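Local coordinates for protein putative pyrroline carboxylate reductase (Streptococcus pyogenes, PDB 2AHR) that probably catalyses the last step of proline biosynthesis, reducing 1-pyrroline-5-carboxylate to L-proline with NADPH or NADH, at residues D220-C223 with T228-A231. Numbering follows the deposited sequence.
Sequences DAIC and TTIA. With NAP (NADP nicotinamide-adenine-dinucleotide phosphate), chain S.
The hydroxyl OG1 of T229 is hydrogen-bonded to S167 OG of a second subunit, a serine that also bonds T228 OG1, while the methyl of T229 faces I222 and C223. With CG2 anti to the backbone N (the hydroxyl at chi1 -62°), T229 meets both I222, the last residue of helix 215-222, and C223 just beyond it. T229 CG2 lies 3.8 Å from I222 CG2. The same T229 CG2 is 3.7 Å from C223 SG. C223, the first residue to leave helical geometry, also brings its CB within 4.1 Å of I230 CB. No hydrogen bond links 220-223 to 228-231; a small apolar seam joins them. I222 CG2 also lies 3.6 Å from O7N of the nicotinamide carboxamide. On the same cofactor, N7N approaches the backbone, 3.4 Å from I222 O. Hydrogen bonds from M14 N and A91 N of the second subunit and S224 OG of this chain help hold this NADP, so the contact borders a site shared between subunits. The seam lies where helix 215-222 meets helix 228-239 across a short loop in the dimerisation region, with helix 158-185 of the second subunit packed on I222 and T229 through P169 and A170, respectively.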
loop_
_atom_site.group_PDB
_atom_site.type_symbol
_atom_site.label_atom_id
_atom_site.label_comp_id
_atom_site.label_asym_id
_atom_site.label_seq_id
_atom_site.Cartn_x
_atom_site.Cartn_y
_atom_site.Cartn_z
ATOM N N ASP E 220 15.654 -22.557 11.541
ATOM C CA ASP E 220 15.510 -22.716 12.986
ATOM C C ASP E 220 16.877 -22.798 13.674
ATOM O O ASP E 220 17.068 -22.202 14.733
ATOM C CB ASP E 220 14.732 -23.981 13.342
ATOM C CG ASP E 220 13.237 -23.876 13.039
ATOM O OD1 ASP E 220 12.637 -22.783 13.164
ATOM O OD2 ASP E 220 12.659 -24.926 12.684
ATOM N N ALA E 221 17.817 -23.545 13.080
ATOM C CA ALA E 221 19.157 -23.696 13.670
ATOM C C ALA E 221 19.899 -22.362 13.737
ATOM O O ALA E 221 20.551 -22.072 14.735
ATOM C CB ALA E 221 20.001 -24.749 12.904
ATOM N N ILE E 222 19.788 -21.557 12.679
ATOM C CA ILE E 222 20.517 -20.289 12.562
ATOM C C ILE E 222 19.917 -19.128 13.422
ATOM O O ILE E 222 20.643 -18.231 13.863
ATOM C CB ILE E 222 20.671 -19.899 11.055
ATOM C CG1 ILE E 222 21.570 -20.921 10.325
ATOM C CG2 ILE E 222 21.232 -18.486 10.881
ATOM C CD1 ILE E 222 21.352 -20.993 8.810
ATOM N N CYS E 223 18.608 -19.148 13.675
ATOM C CA CYS E 223 17.955 -18.076 14.431
ATOM C C CYS E 223 18.045 -18.203 15.962
ATOM O O CYS E 223 17.114 -18.702 16.589
ATOM C CB CYS E 223 16.483 -17.975 14.026
ATOM S SG CYS E 223 16.202 -17.371 12.367
ATOM N N THR E 228 20.170 -11.655 16.034
ATOM C CA THR E 228 20.168 -10.756 14.907
ATOM C C THR E 228 19.458 -11.394 13.712
ATOM O O THR E 228 18.793 -10.705 12.928
ATOM C CB THR E 228 21.605 -10.359 14.491
ATOM O OG1 THR E 228 22.262 -11.498 13.923
ATOM C CG2 THR E 228 22.405 -9.859 15.683
ATOM N N THR E 229 19.559 -12.716 13.585
ATOM C CA THR E 229 19.021 -13.373 12.373
ATOM C C THR E 229 17.490 -13.388 12.335
ATOM O O THR E 229 16.898 -13.071 11.301
ATOM C CB THR E 229 19.610 -14.774 12.183
ATOM O OG1 THR E 229 21.033 -14.645 12.017
ATOM C CG2 THR E 229 19.032 -15.431 10.947
ATOM N N ILE E 230 16.855 -13.744 13.457
ATOM C CA ILE E 230 15.397 -13.654 13.557
ATOM C C ILE E 230 14.865 -12.223 13.306
ATOM O O ILE E 230 13.803 -12.048 12.722
ATOM C CB ILE E 230 14.858 -14.257 14.889
ATOM C CG1 ILE E 230 13.321 -14.395 14.856
ATOM C CG2 ILE E 230 15.389 -13.476 16.116
ATOM C CD1 ILE E 230 12.762 -15.406 13.772
ATOM N N ALA E 231 15.602 -11.200 13.732
ATOM C CA ALA E 231 15.206 -9.813 13.423
ATOM C C ALA E 231 15.133 -9.605 11.898
ATOM O O ALA E 231 14.108 -9.146 11.377
ATOM C CB ALA E 231 16.168 -8.820 14.054
HETATM P PA NAP S . 22.010 -21.399 21.151
HETATM O O1A NAP S . 20.784 -20.978 21.883
HETATM O O2A NAP S . 21.687 -22.476 20.172
HETATM O O5B NAP S . 23.198 -21.868 22.144
HETATM C C5B NAP S . 23.451 -21.237 23.379
HETATM C C4B NAP S . 23.882 -22.317 24.368
HETATM O O4B NAP S . 24.434 -21.762 25.550
HETATM C C3B NAP S . 22.703 -23.200 24.774
HETATM O O3B NAP S . 23.005 -24.530 24.407
HETATM C C2B NAP S . 22.575 -23.042 26.281
HETATM O O2B NAP S . 22.383 -24.256 26.991
HETATM C C1B NAP S . 23.949 -22.505 26.659
HETATM N N9A NAP S . 23.906 -21.764 27.944
HETATM C C8A NAP S . 22.841 -21.085 28.493
HETATM N N7A NAP S . 23.230 -20.571 29.686
HETATM C C5A NAP S . 24.523 -20.916 29.912
HETATM C C6A NAP S . 25.391 -20.668 30.977
HETATM N N6A NAP S . 24.864 -20.490 32.187
HETATM N N1A NAP S . 26.679 -21.163 30.914
HETATM C C2A NAP S . 27.095 -21.915 29.829
HETATM N N3A NAP S . 26.223 -22.166 28.789
HETATM C C4A NAP S . 24.957 -21.673 28.826
HETATM O O3 NAP S . 22.690 -20.103 20.450
HETATM P PN NAP S . 23.638 -20.174 19.137
HETATM O O1N NAP S . 22.753 -19.998 17.950
HETATM O O2N NAP S . 24.555 -21.345 19.185
HETATM O O5D NAP S . 24.506 -18.823 19.315
HETATM C C5D NAP S . 25.609 -18.762 20.192
HETATM C C4D NAP S . 26.514 -17.592 19.812
HETATM O O4D NAP S . 26.955 -17.690 18.470
HETATM C C3D NAP S . 25.788 -16.258 19.944
HETATM O O3D NAP S . 26.621 -15.396 20.681
HETATM C C2D NAP S . 25.589 -15.736 18.527
HETATM O O2D NAP S . 25.700 -14.318 18.501
HETATM C C1D NAP S . 26.690 -16.488 17.749
HETATM N N1N NAP S . 26.388 -16.851 16.339
HETATM C C2N NAP S . 25.364 -17.723 16.024
HETATM C C3N NAP S . 25.121 -18.073 14.692
HETATM C C7N NAP S . 24.099 -19.111 14.333
HETATM O O7N NAP S . 23.983 -19.443 12.968
HETATM N N7N NAP S . 23.348 -19.691 15.279
HETATM C C4N NAP S . 25.925 -17.537 13.679
HETATM C C5N NAP S . 26.960 -16.669 13.998
HETATM C C6N NAP S . 27.179 -16.338 15.337
HETATM P P2B NAP S . 20.986 -25.069 27.054
HETATM O O1X NAP S . 21.137 -26.167 28.093
HETATM O O2X NAP S . 19.878 -24.133 27.483
HETATM O O3X NAP S . 20.660 -25.676 25.700
#